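Local atomic coordinates of polyguluronate lyase (Corynebacterium sp., PDB entry 1UAI), a protein that probably cleaves the poly(alpha-L-guluronate) blocks of alginate by a lyase (beta-elimination) reaction, and folds as a jellyroll beta-sandwich. Residues A[9-14]-A[214-219]; A[44-49]-A[53-58]; A[125-130]-A[136-141]; A[134-137]-A[143-146]. All blocks are in the same frame, centred on the assembly; numbering follows the deposited sequence.

Interaction 1: residues A[9-14]-A[214-219]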
loop_
_atom_site.group_PDB
_atom_site.type_symbol
_atom_site.label_atom_id
_atom_site.label_comp_id
_atom_site.label_asym_id
_atom_site.label_seq_id
_atom_site.Cartn_x
_atom_site.Cartn_y
_atom_site.Cartn_z
ATOM N N GLN A 9 5.197 -14.651 7.884
ATOM C CA GLN A 9 6.496 -15.148 8.333
ATOM C C GLN A 9 7.609 -14.212 7.859
ATOM O O GLN A 9 8.740 -14.295 8.331
ATOM C CB GLN A 9 6.756 -16.557 7.791
ATOM C CG GLN A 9 5.750 -17.598 8.251
ATOM C CD GLN A 9 5.994 -18.961 7.636
ATOM O OE1 GLN A 9 6.224 -19.079 6.435
ATOM N NE2 GLN A 9 5.930 -20.004 8.459
ATOM N N GLN A 10 7.278 -13.323 6.926
ATOM C CA GLN A 10 8.234 -12.364 6.367
ATOM C C GLN A 10 8.149 -10.990 7.030
ATOM O O GLN A 10 9.154 -10.285 7.155
ATOM C CB GLN A 10 7.991 -12.203 4.867
ATOM C CG GLN A 10 8.386 -13.399 4.021
ATOM C CD GLN A 10 9.887 -13.587 3.954
ATOM O OE1 GLN A 10 10.637 -12.618 3.842
ATOM N NE2 GLN A 10 10.333 -14.838 4.005
ATOM N N LEU A 11 6.941 -10.606 7.429
ATOM C CA LEU A 11 6.688 -9.321 8.075
ATOM C C LEU A 11 5.827 -9.572 9.303
ATOM O O LEU A 11 5.125 -10.579 9.366
ATOM C CB LEU A 11 5.922 -8.394 7.128
ATOM C CG LEU A 11 6.532 -8.110 5.754
ATOM C CD1 LEU A 11 5.520 -7.370 4.893
ATOM C CD2 LEU A 11 7.806 -7.294 5.912
ATOM N N ASP A 12 5.886 -8.672 10.281
ATOM C CA ASP A 12 5.059 -8.821 11.472
ATOM C C ASP A 12 3.700 -8.237 11.105
ATOM O O ASP A 12 3.508 -7.020 11.121
ATOM C CB ASP A 12 5.647 -8.054 12.660
ATOM C CG ASP A 12 4.881 -8.308 13.946
ATOM O OD1 ASP A 12 3.723 -8.771 13.860
ATOM O OD2 ASP A 12 5.427 -8.041 15.040
ATOM N N LEU A 13 2.763 -9.113 10.764
ATOM C CA LEU A 13 1.429 -8.688 10.364
ATOM C C LEU A 13 0.413 -8.665 11.500
ATOM O O LEU A 13 -0.789 -8.567 11.257
ATOM C CB LEU A 13 0.917 -9.585 9.231
ATOM C CG LEU A 13 1.773 -9.591 7.962
ATOM C CD1 LEU A 13 1.113 -10.476 6.916
ATOM C CD2 LEU A 13 1.934 -8.171 7.436
ATOM N N THR A 14 0.895 -8.729 12.735
ATOM C CA THR A 14 0.014 -8.725 13.897
ATOM C C THR A 14 -1.012 -7.594 13.877
ATOM O O THR A 14 -2.212 -7.831 14.052
ATOM C CB THR A 14 0.825 -8.622 15.201
ATOM O OG1 THR A 14 1.681 -9.765 15.319
ATOM C CG2 THR A 14 -0.102 -8.564 16.408
ATOM N N VAL A 214 3.636 -5.064 -6.182
ATOM C CA VAL A 214 4.589 -4.457 -5.267
ATOM C C VAL A 214 5.115 -5.546 -4.334
ATOM O O VAL A 214 4.370 -6.442 -3.936
ATOM C CB VAL A 214 3.913 -3.365 -4.395
ATOM C CG1 VAL A 214 4.865 -2.890 -3.309
ATOM C CG2 VAL A 214 3.474 -2.200 -5.262
ATOM N N SER A 215 6.399 -5.474 -4.002
ATOM C CA SER A 215 7.009 -6.418 -3.074
ATOM C C SER A 215 7.409 -5.615 -1.844
ATOM O O SER A 215 8.078 -4.585 -1.951
ATOM C CB SER A 215 8.238 -7.088 -3.693
ATOM O OG SER A 215 7.859 -8.037 -4.675
ATOM N N LEU A 216 6.980 -6.091 -0.680
ATOM C CA LEU A 216 7.249 -5.429 0.589
ATOM C C LEU A 216 8.266 -6.242 1.384
ATOM O O LEU A 216 8.031 -7.407 1.709
ATOM C CB LEU A 216 5.936 -5.295 1.357
ATOM C CG LEU A 216 5.856 -4.396 2.589
ATOM C CD1 LEU A 216 6.303 -2.987 2.239
ATOM C CD2 LEU A 216 4.420 -4.386 3.099
ATOM N N TYR A 217 9.388 -5.603 1.703
ATOM C CA TYR A 217 10.497 -6.241 2.407
ATOM C C TYR A 217 10.648 -5.888 3.878
ATOM O O TYR A 217 11.204 -6.668 4.653
ATOM C CB TYR A 217 11.789 -5.917 1.658
ATOM C CG TYR A 217 11.794 -6.513 0.274
ATOM C CD1 TYR A 217 12.039 -7.871 0.097
ATOM C CD2 TYR A 217 11.472 -5.747 -0.848
ATOM C CE1 TYR A 217 11.963 -8.461 -1.151
ATOM C CE2 TYR A 217 11.391 -6.333 -2.116
ATOM C CZ TYR A 217 11.637 -7.694 -2.251
ATOM O OH TYR A 217 11.538 -8.312 -3.477
ATOM N N LYS A 218 10.167 -4.713 4.256
ATOM C CA LYS A 218 10.238 -4.263 5.637
ATOM C C LYS A 218 8.988 -3.431 5.875
ATOM O O LYS A 218 8.560 -2.692 4.991
ATOM C CB LYS A 218 11.492 -3.413 5.840
ATOM C CG LYS A 218 11.934 -3.239 7.278
ATOM C CD LYS A 218 13.316 -2.602 7.312
ATOM C CE LYS A 218 13.940 -2.662 8.690
ATOM N NZ LYS A 218 15.340 -2.154 8.657
ATOM N N LEU A 219 8.400 -3.566 7.059
ATOM C CA LEU A 219 7.192 -2.827 7.410
ATOM C C LEU A 219 7.184 -2.614 8.914
ATOM O O LEU A 219 7.034 -3.565 9.684
ATOM C CB LEU A 219 5.946 -3.611 6.993
ATOM C CG LEU A 219 4.602 -2.943 7.293
ATOM C CD1 LEU A 219 4.476 -1.638 6.510
ATOM C CD2 LEU A 219 3.475 -3.897 6.928
HETATM O O HOH W 1 10.494 -9.332 4.626
HETATM O O HOH W 2 4.547 -4.406 10.814
HETATM O O HOH W 3 7.637 -6.412 10.099
#
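Leu216 is the first residue of 214-219 to meet the loop 9-14: its CD2 lies 3.7 Å from CD1 of Leu11, and the two leucine side chains cross at about a right angle. Leu11 thereby joins apolar packing that Leu216 shares with Phe56 of the adjacent strand and Leu75 of the opposing sheet. At Tyr217 the contact passes to the backbone. The other methyl of Leu11, CD2, sits 3.7 Å from Tyr217 O, and water 1 lies within hydrogen-bonding distance of both Tyr217 O (2.8 Å) and Gln10 O (3.0 Å). Tyr217 and Lys218 together face Arg100 of strand 95-105, a classic beta bulge in the seven-stranded sheet of the jellyroll sandwich. The loop 9-14 precedes strand 16-20, which belongs to the other sheet, and Leu13 and Leu219 both touch Leu75 of that sheet, so the contact lies where the two layers come together. Lys218, the second bulge residue, starts its side chain away from the loop, while CD2 of Leu11 runs on to the backbone N of Leu219 and stands 4.3 Å from Leu219 CB. Leu219 O accepts from two waters: water 2, at 2.9 Å, also donates to Asp12 O, and water 3 in turn accepts from Asp12 N at 2.9 Å. Asp12 itself is turned to its own loop, where its OD1 accepts from both the hydroxyl and the backbone N of Thr14, the latter closing an Asx turn.

Interaction 2: residues A[44-49]-A[53-58]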
loop_
_atom_site.group_PDB
_atom_site.type_symbol
_atom_site.label_atom_id
_atom_site.label_comp_id
_atom_site.label_asym_id
_atom_site.label_seq_id
_atom_site.Cartn_x
_atom_site.Cartn_y
_atom_site.Cartn_z
ATOM N N TRP A 44 -1.855 -13.109 -5.660
ATOM C CA TRP A 44 -2.218 -11.821 -5.070
ATOM C C TRP A 44 -1.584 -11.424 -3.745
ATOM O O TRP A 44 -1.309 -10.245 -3.521
ATOM C CB TRP A 44 -3.740 -11.743 -4.922
ATOM C CG TRP A 44 -4.472 -12.451 -6.014
ATOM C CD1 TRP A 44 -5.308 -13.518 -5.877
ATOM C CD2 TRP A 44 -4.398 -12.175 -7.419
ATOM N NE1 TRP A 44 -5.760 -13.929 -7.110
ATOM C CE2 TRP A 44 -5.217 -13.121 -8.074
ATOM C CE3 TRP A 44 -3.717 -11.221 -8.187
ATOM C CZ2 TRP A 44 -5.372 -13.144 -9.464
ATOM C CZ3 TRP A 44 -3.873 -11.242 -9.571
ATOM C CH2 TRP A 44 -4.694 -12.199 -10.193
ATOM N N PHE A 45 -1.367 -12.395 -2.867
ATOM C CA PHE A 45 -0.805 -12.134 -1.547
ATOM C C PHE A 45 -0.062 -13.395 -1.126
ATOM O O PHE A 45 -0.663 -14.345 -0.629
ATOM C CB PHE A 45 -1.946 -11.829 -0.573
ATOM C CG PHE A 45 -1.499 -11.575 0.837
ATOM C CD1 PHE A 45 -0.743 -10.451 1.153
ATOM C CD2 PHE A 45 -1.851 -12.455 1.856
ATOM C CE1 PHE A 45 -0.344 -10.206 2.467
ATOM C CE2 PHE A 45 -1.458 -12.219 3.172
ATOM C CZ PHE A 45 -0.704 -11.091 3.477
ATOM N N GLN A 46 1.251 -13.390 -1.317
ATOM C CA GLN A 46 2.065 -14.558 -1.015
ATOM C C GLN A 46 3.502 -14.153 -0.746
ATOM O O GLN A 46 3.898 -13.019 -1.002
ATOM C CB GLN A 46 2.067 -15.491 -2.229
ATOM C CG GLN A 46 2.706 -14.834 -3.457
ATOM C CD GLN A 46 2.971 -15.802 -4.591
ATOM O OE1 GLN A 46 2.070 -16.152 -5.354
ATOM N NE2 GLN A 46 4.217 -16.247 -4.706
ATOM N N VAL A 47 4.285 -15.085 -0.217
ATOM C CA VAL A 47 5.703 -14.824 -0.016
ATOM C C VAL A 47 6.246 -14.887 -1.446
ATOM O O VAL A 47 5.780 -15.703 -2.246
ATOM C CB VAL A 47 6.382 -15.931 0.821
ATOM C CG1 VAL A 47 7.891 -15.706 0.862
ATOM C CG2 VAL A 47 5.814 -15.937 2.229
ATOM N N ASN A 48 7.200 -14.030 -1.790
ATOM C CA ASN A 48 7.734 -14.085 -3.142
ATOM C C ASN A 48 8.559 -15.357 -3.340
ATOM O O ASN A 48 8.938 -16.020 -2.374
ATOM C CB ASN A 48 8.560 -12.829 -3.466
ATOM C CG ASN A 48 9.703 -12.597 -2.499
ATOM O OD1 ASN A 48 9.989 -13.421 -1.634
ATOM N ND2 ASN A 48 10.372 -11.459 -2.650
ATOM N N ALA A 49 8.812 -15.705 -4.598
ATOM C CA ALA A 49 9.568 -16.910 -4.926
ATOM C C ALA A 49 10.935 -16.967 -4.247
ATOM O O ALA A 49 11.387 -18.040 -3.846
ATOM C CB ALA A 49 9.733 -17.024 -6.440
ATOM N N GLY A 53 10.437 -11.479 0.827
ATOM C CA GLY A 53 9.429 -10.490 1.154
ATOM C C GLY A 53 8.038 -10.932 0.756
ATOM O O GLY A 53 7.814 -12.098 0.424
ATOM N N VAL A 54 7.100 -9.993 0.789
ATOM C CA VAL A 54 5.718 -10.284 0.448
ATOM C C VAL A 54 5.322 -9.678 -0.888
ATOM O O VAL A 54 5.514 -8.485 -1.133
ATOM C CB VAL A 54 4.757 -9.754 1.538
ATOM C CG1 VAL A 54 3.310 -10.062 1.164
ATOM C CG2 VAL A 54 5.108 -10.377 2.882
ATOM N N GLN A 55 4.774 -10.525 -1.749
ATOM C CA GLN A 55 4.307 -10.113 -3.063
ATOM C C GLN A 55 2.825 -9.753 -3.000
ATOM O O GLN A 55 2.004 -10.555 -2.548
ATOM C CB GLN A 55 4.513 -11.254 -4.063
ATOM C CG GLN A 55 3.825 -11.064 -5.405
ATOM C CD GLN A 55 4.134 -12.194 -6.362
ATOM O OE1 GLN A 55 5.295 -12.435 -6.691
ATOM N NE2 GLN A 55 3.102 -12.902 -6.808
ATOM N N PHE A 56 2.505 -8.538 -3.440
ATOM C CA PHE A 56 1.130 -8.045 -3.496
ATOM C C PHE A 56 0.843 -7.784 -4.969
ATOM O O PHE A 56 1.581 -7.042 -5.623
ATOM C CB PHE A 56 0.986 -6.720 -2.749
ATOM C CG PHE A 56 1.151 -6.826 -1.262
ATOM C CD1 PHE A 56 0.050 -7.051 -0.442
ATOM C CD2 PHE A 56 2.400 -6.652 -0.677
ATOM C CE1 PHE A 56 0.190 -7.093 0.944
ATOM C CE2 PHE A 56 2.552 -6.693 0.707
ATOM C CZ PHE A 56 1.443 -6.911 1.520
ATOM N N ARG A 57 -0.218 -8.385 -5.494
ATOM C CA ARG A 57 -0.572 -8.192 -6.896
ATOM C C ARG A 57 -2.062 -7.926 -7.043
ATOM O O ARG A 57 -2.881 -8.581 -6.402
ATOM C CB ARG A 57 -0.194 -9.428 -7.722
ATOM C CG ARG A 57 -0.501 -9.284 -9.212
ATOM C CD ARG A 57 -0.211 -10.556 -10.002
ATOM N NE ARG A 57 1.194 -10.945 -9.930
ATOM C CZ ARG A 57 1.716 -11.980 -10.580
ATOM N NH1 ARG A 57 0.945 -12.731 -11.357
ATOM N NH2 ARG A 57 3.004 -12.269 -10.448
ATOM N N ALA A 58 -2.402 -6.951 -7.883
ATOM C CA ALA A 58 -3.793 -6.606 -8.156
ATOM C C ALA A 58 -3.922 -6.288 -9.642
ATOM O O ALA A 58 -3.317 -5.335 -10.142
ATOM C CB ALA A 58 -4.229 -5.410 -7.314
HETATM O O HOH W 4 7.112 -14.610 -6.713
#
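Strands 45-47 and 54-58 run antiparallel, their axes 4.6 Å apart at closest approach and 155° between their directions, with Gln46 and Gln55 as the hydrogen-bonded pair: Gln55 N donates to Gln46 O at 2.7 Å, almost in line with the carbonyl. On the Gln46-Gln55 face the two side chains lie alongside each other with their amides stacked, planes 22° apart and Gln55 NE2 3.7 Å from Gln46 CD. Each amide finds its bond away from the other: Gln46 NE2 donates to Val47 O, Gln55 NE2 to Pro43 O, and a water joins Gln55 OE1 to Ala49 N. On the reverse face Phe45 and Phe56 point the same way, CD1 of Phe45 3.5 Å from CE1 of Phe56, which comes in at the edge of the Phe45 ring. This beta hairpin forms the margin of the seven-stranded sheet, with 45-47 outermost, and its phenylalanines face Ser73 of the opposing sheet. At the open end the methylenes of Arg57 pack on the indole, CD 3.8 Å from Trp44 CZ3. Arg57 O, buried without a polar partner, sits at the ring's edge, 3.3 Å from Trp44 CE3, while Arg57 NE is held by Gln213. At the turn Asn48, with CG between its backbone N and carbonyl carbon (chi1 57°), folds OD1 back to accept from Gly53 N at 3.2 Å, the donor standing above the carbonyl plane; Thr52 N gives the same oxygen a second bond.

Interaction 3: residues A[125-130]-A[136-141]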
loop_
_atom_site.group_PDB
_atom_site.type_symbol
_atom_site.label_atom_id
_atom_site.label_comp_id
_atom_site.label_asym_id
_atom_site.label_seq_id
_atom_site.Cartn_x
_atom_site.Cartn_y
_atom_site.Cartn_z
ATOM N N VAL A 125 -4.665 10.680 2.084
ATOM C CA VAL A 125 -4.053 11.943 2.482
ATOM C C VAL A 125 -2.783 12.201 1.676
ATOM O O VAL A 125 -2.598 13.281 1.117
ATOM C CB VAL A 125 -3.736 11.924 3.994
ATOM C CG1 VAL A 125 -3.104 13.239 4.420
ATOM C CG2 VAL A 125 -5.017 11.670 4.780
ATOM N N THR A 126 -1.910 11.203 1.629
ATOM C CA THR A 126 -0.667 11.282 0.873
ATOM C C THR A 126 -0.216 9.848 0.639
ATOM O O THR A 126 -0.297 9.012 1.541
ATOM C CB THR A 126 0.426 12.078 1.632
ATOM O OG1 THR A 126 1.661 11.996 0.912
ATOM C CG2 THR A 126 0.621 11.543 3.040
ATOM N N VAL A 127 0.232 9.559 -0.579
ATOM C CA VAL A 127 0.658 8.209 -0.924
ATOM C C VAL A 127 1.891 8.216 -1.823
ATOM O O VAL A 127 2.248 9.246 -2.401
ATOM C CB VAL A 127 -0.478 7.438 -1.678
ATOM C CG1 VAL A 127 -1.831 7.738 -1.057
ATOM C CG2 VAL A 127 -0.486 7.813 -3.154
ATOM N N PHE A 128 2.542 7.057 -1.910
ATOM C CA PHE A 128 3.692 6.861 -2.792
ATOM C C PHE A 128 3.039 6.292 -4.049
ATOM O O PHE A 128 2.484 5.187 -4.031
ATOM C CB PHE A 128 4.676 5.851 -2.197
ATOM C CG PHE A 128 5.619 6.440 -1.179
ATOM C CD1 PHE A 128 6.971 6.601 -1.478
ATOM C CD2 PHE A 128 5.164 6.819 0.080
ATOM C CE1 PHE A 128 7.855 7.130 -0.538
ATOM C CE2 PHE A 128 6.041 7.349 1.028
ATOM C CZ PHE A 128 7.387 7.503 0.717
ATOM N N ARG A 129 3.107 7.060 -5.131
ATOM C CA ARG A 129 2.466 6.701 -6.385
ATOM C C ARG A 129 3.430 6.654 -7.563
ATOM O O ARG A 129 4.095 7.645 -7.874
ATOM C CB ARG A 129 1.358 7.723 -6.669
ATOM C CG ARG A 129 0.599 7.523 -7.970
ATOM C CD ARG A 129 -0.356 8.686 -8.236
ATOM N NE ARG A 129 -1.124 8.477 -9.460
ATOM C CZ ARG A 129 -2.389 8.070 -9.496
ATOM N NH1 ARG A 129 -3.054 7.838 -8.373
ATOM N NH2 ARG A 129 -2.984 7.865 -10.665
ATOM N N LEU A 130 3.499 5.503 -8.223
ATOM C CA LEU A 130 4.364 5.352 -9.384
ATOM C C LEU A 130 3.548 5.421 -10.670
ATOM O O LEU A 130 2.498 4.783 -10.787
ATOM C CB LEU A 130 5.107 4.011 -9.348
ATOM C CG LEU A 130 6.018 3.718 -10.550
ATOM C CD1 LEU A 130 7.165 4.723 -10.577
ATOM C CD2 LEU A 130 6.560 2.298 -10.470
ATOM N N TYR A 136 5.977 9.588 -7.351
ATOM C CA TYR A 136 5.505 10.804 -6.700
ATOM C C TYR A 136 5.028 10.576 -5.283
ATOM O O TYR A 136 4.663 9.461 -4.903
ATOM C CB TYR A 136 4.289 11.370 -7.431
ATOM C CG TYR A 136 4.484 11.703 -8.879
ATOM C CD1 TYR A 136 4.863 12.980 -9.273
ATOM C CD2 TYR A 136 4.260 10.745 -9.866
ATOM C CE1 TYR A 136 5.007 13.303 -10.615
ATOM C CE2 TYR A 136 4.406 11.054 -11.210
ATOM C CZ TYR A 136 4.777 12.334 -11.578
ATOM O OH TYR A 136 4.906 12.645 -12.914
ATOM N N ILE A 137 5.035 11.662 -4.517
ATOM C CA ILE A 137 4.454 11.674 -3.184
ATOM C C ILE A 137 3.267 12.591 -3.472
ATOM O O ILE A 137 3.440 13.730 -3.924
ATOM C CB ILE A 137 5.338 12.336 -2.113
ATOM C CG1 ILE A 137 6.639 11.552 -1.944
ATOM C CG2 ILE A 137 4.563 12.411 -0.792
ATOM C CD1 ILE A 137 6.444 10.093 -1.650
ATOM N N THR A 138 2.063 12.085 -3.246
ATOM C CA THR A 138 0.859 12.849 -3.524
ATOM C C THR A 138 0.399 13.674 -2.331
ATOM O O THR A 138 0.936 13.560 -1.231
ATOM C CB THR A 138 -0.288 11.909 -3.908
ATOM O OG1 THR A 138 -0.667 11.144 -2.757
ATOM C CG2 THR A 138 0.145 10.957 -5.020
ATOM N N LYS A 139 -0.593 14.522 -2.576
ATOM C CA LYS A 139 -1.200 15.344 -1.539
ATOM C C LYS A 139 -2.666 15.442 -1.920
ATOM O O LYS A 139 -3.027 16.166 -2.849
ATOM C CB LYS A 139 -0.588 16.747 -1.482
ATOM C CG LYS A 139 -1.206 17.615 -0.390
ATOM C CD LYS A 139 -0.636 19.023 -0.388
ATOM C CE LYS A 139 -1.290 19.879 0.687
ATOM N NZ LYS A 139 -2.760 20.006 0.486
ATOM N N GLY A 140 -3.509 14.701 -1.214
ATOM C CA GLY A 140 -4.923 14.722 -1.532
ATOM C C GLY A 140 -5.128 14.299 -2.976
ATOM O O GLY A 140 -4.553 13.307 -3.426
ATOM N N ASP A 141 -5.932 15.061 -3.712
ATOM C CA ASP A 141 -6.212 14.745 -5.107
ATOM C C ASP A 141 -5.088 15.101 -6.074
ATOM O O ASP A 141 -5.189 14.815 -7.265
ATOM C CB ASP A 141 -7.497 15.441 -5.564
ATOM C CG ASP A 141 -8.705 15.023 -4.758
ATOM O OD1 ASP A 141 -8.870 13.807 -4.525
ATOM O OD2 ASP A 141 -9.492 15.908 -4.365
#
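The hydroxyl of Thr126 donates to the carbonyl oxygen of Thr138, OG1 to O 2.8 Å. Thr138 uses its own hydroxyl as well: its OG1 accepts from Val127 N at 2.8 Å, and its backbone N returns a bond to Val127 O at 3.0 Å. Torsions place both hydroxyls: in Thr138 OG1 sits between the backbone N and the carbonyl carbon (chi1 68°), while in Thr126 it is swung opposite the backbone N (chi1 174°). Val125 and Thr126 both face Ile118 of the neighbouring strand 112-119, a classic beta bulge. At the bulge itself Gly140 N donates to Val125 O; the positive phi of Gly140 suits a glycine as the chain leaves the strand. At the other end Arg129 and Tyr136 form a regular antiparallel pair with two backbone bonds. On the face of Phe128 and Ile137 the side chains run alongside each other, and Ile137 CD1 sits 3.4 Å from the centroid of the Phe128 ring, 10° off its normal: a CH-pi contact over the middle of the face. Phe99 and Phe162 meet the same ring edge-to-face. On the other side of the sheet Thr138 CG2 touches Arg129 CB at 3.8 Å, and the extended arginine carries its guanidinium on to a salt bridge with Glu131. The Thr126 and Thr138 hydroxyls therefore satisfy a backbone C=O and a backbone N-H in a buried place, and hold the strands of this hairpin together where regular backbone pairing lapses.

Interaction 4: residues A[134-137]-A[143-146]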
loop_
_atom_site.group_PDB
_atom_site.type_symbol
_atom_site.label_atom_id
_atom_site.label_comp_id
_atom_site.label_asym_id
_atom_site.label_seq_id
_atom_site.Cartn_x
_atom_site.Cartn_y
_atom_site.Cartn_z
ATOM N N SER A 134 8.106 7.490 -13.097
ATOM C CA SER A 134 8.020 8.668 -12.247
ATOM C C SER A 134 7.305 8.351 -10.946
ATOM O O SER A 134 6.112 8.042 -10.936
ATOM C CB SER A 134 7.297 9.804 -12.975
ATOM O OG SER A 134 8.098 10.321 -14.023
ATOM N N LEU A 135 8.059 8.416 -9.855
ATOM C CA LEU A 135 7.535 8.151 -8.523
ATOM C C LEU A 135 7.201 9.481 -7.858
ATOM O O LEU A 135 8.037 10.385 -7.808
ATOM C CB LEU A 135 8.578 7.404 -7.689
ATOM C CG LEU A 135 8.212 7.123 -6.232
ATOM C CD1 LEU A 135 6.966 6.248 -6.162
ATOM C CD2 LEU A 135 9.385 6.449 -5.543
ATOM N N TYR A 136 5.977 9.588 -7.351
ATOM C CA TYR A 136 5.505 10.804 -6.700
ATOM C C TYR A 136 5.028 10.576 -5.283
ATOM O O TYR A 136 4.663 9.461 -4.903
ATOM C CB TYR A 136 4.289 11.370 -7.431
ATOM C CG TYR A 136 4.484 11.703 -8.879
ATOM C CD1 TYR A 136 4.863 12.980 -9.273
ATOM C CD2 TYR A 136 4.260 10.745 -9.866
ATOM C CE1 TYR A 136 5.007 13.303 -10.615
ATOM C CE2 TYR A 136 4.406 11.054 -11.210
ATOM C CZ TYR A 136 4.777 12.334 -11.578
ATOM O OH TYR A 136 4.906 12.645 -12.914
ATOM N N ILE A 137 5.035 11.662 -4.517
ATOM C CA ILE A 137 4.454 11.674 -3.184
ATOM C C ILE A 137 3.267 12.591 -3.472
ATOM O O ILE A 137 3.440 13.730 -3.924
ATOM C CB ILE A 137 5.338 12.336 -2.113
ATOM C CG1 ILE A 137 6.639 11.552 -1.944
ATOM C CG2 ILE A 137 4.563 12.411 -0.792
ATOM C CD1 ILE A 137 6.444 10.093 -1.650
ATOM N N THR A 143 -2.106 14.142 -7.637
ATOM C CA THR A 143 -1.284 12.962 -7.886
ATOM C C THR A 143 0.178 13.277 -8.196
ATOM O O THR A 143 1.020 12.379 -8.169
ATOM C CB THR A 143 -1.838 12.137 -9.068
ATOM O OG1 THR A 143 -1.849 12.951 -10.247
ATOM C CG2 THR A 143 -3.250 11.650 -8.774
ATOM N N HIS A 144 0.476 14.542 -8.491
ATOM C CA HIS A 144 1.839 14.951 -8.828
ATOM C C HIS A 144 2.411 15.994 -7.865
ATOM O O HIS A 144 3.284 16.776 -8.236
ATOM C CB HIS A 144 1.874 15.516 -10.252
ATOM C CG HIS A 144 1.548 14.514 -11.316
ATOM N ND1 HIS A 144 1.304 14.875 -12.624
ATOM C CD2 HIS A 144 1.437 13.164 -11.273
ATOM C CE1 HIS A 144 1.057 13.793 -13.340
ATOM N NE2 HIS A 144 1.130 12.742 -12.544
ATOM N N HIS A 145 1.926 15.996 -6.629
ATOM C CA HIS A 145 2.380 16.953 -5.624
ATOM C C HIS A 145 3.901 17.121 -5.588
ATOM O O HIS A 145 4.411 18.242 -5.635
ATOM C CB HIS A 145 1.864 16.529 -4.250
ATOM C CG HIS A 145 2.431 17.326 -3.119
ATOM N ND1 HIS A 145 2.111 18.649 -2.900
ATOM C CD2 HIS A 145 3.317 16.987 -2.152
ATOM C CE1 HIS A 145 2.777 19.090 -1.847
ATOM N NE2 HIS A 145 3.515 18.102 -1.376
ATOM N N LYS A 146 4.621 16.007 -5.503
ATOM C CA LYS A 146 6.077 16.047 -5.467
ATOM C C LYS A 146 6.681 14.877 -6.226
ATOM O O LYS A 146 6.432 13.719 -5.900
ATOM C CB LYS A 146 6.580 16.024 -4.018
ATOM C CG LYS A 146 8.081 15.766 -3.864
ATOM C CD LYS A 146 8.939 16.863 -4.476
ATOM C CE LYS A 146 10.417 16.547 -4.286
ATOM N NZ LYS A 146 11.300 17.600 -4.853
#
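His144 lies over one face of the Tyr136 ring in an offset stack, centroids 4.3 Å apart and planes 18° from parallel, with His144 CD2 3.5 Å from Tyr136 CZ. The overlap is partial, as each ring meets the other toward its rim. Thr143 O, close to Tyr136 CB at 3.5 Å, is buried without a polar partner. Thr143 OG1 lies 3.4 Å above the opposite face of the imidazole, again toward the rim. Beside the stack, Ile137 and Lys146 form a hydrogen-bonded antiparallel pair: Ile137 N donates to Lys146 O at 2.8 Å, straight and in the carbonyl plane, and Lys146 N returns a more bent bond to Ile137 O. The same Ile137 O lies 3.2 Å from His145 CB and near the plane of the imidazole, at its edge. This pairing sits near the turn end of the beta hairpin 134-139 with 144-149, at a corner where the chain turns at residues 143 and 145, and the touching parts run almost perpendicular, 89° apart. His145, its CG placed anti to the backbone N (chi1 172°), sends NE2 to Thr179 of strand 176-182 in the other sheet. Farther out, a hydrogen bond from His144 NE2 to Glu131 OE1 would restrain the rotation of the stacked ring, while Asp142 holds the backbone N of His144.

In the fold
Interactions 3 and 4 are neighbours, centres 6 Å apart: they share Tyr136 and Ile137, and strand 134-139 pairs with 124-131 on one side and 144-149 on the other, making consecutive hairpins of one sheet. Glu131 ties them further, bonding Arg129 of the first and His144 of the second. Interactions 1 and 2 sit on the opposite side of the chain's centre, 10 Å apart between centres, and join through strands 54-59 and 211-223: Leu216 N lies 2.8 Å from Val54 O, a probable hydrogen bond. Interactions 1 and 3 are about 21 Å apart between centres. Along the chain, interaction 1 encloses the other three.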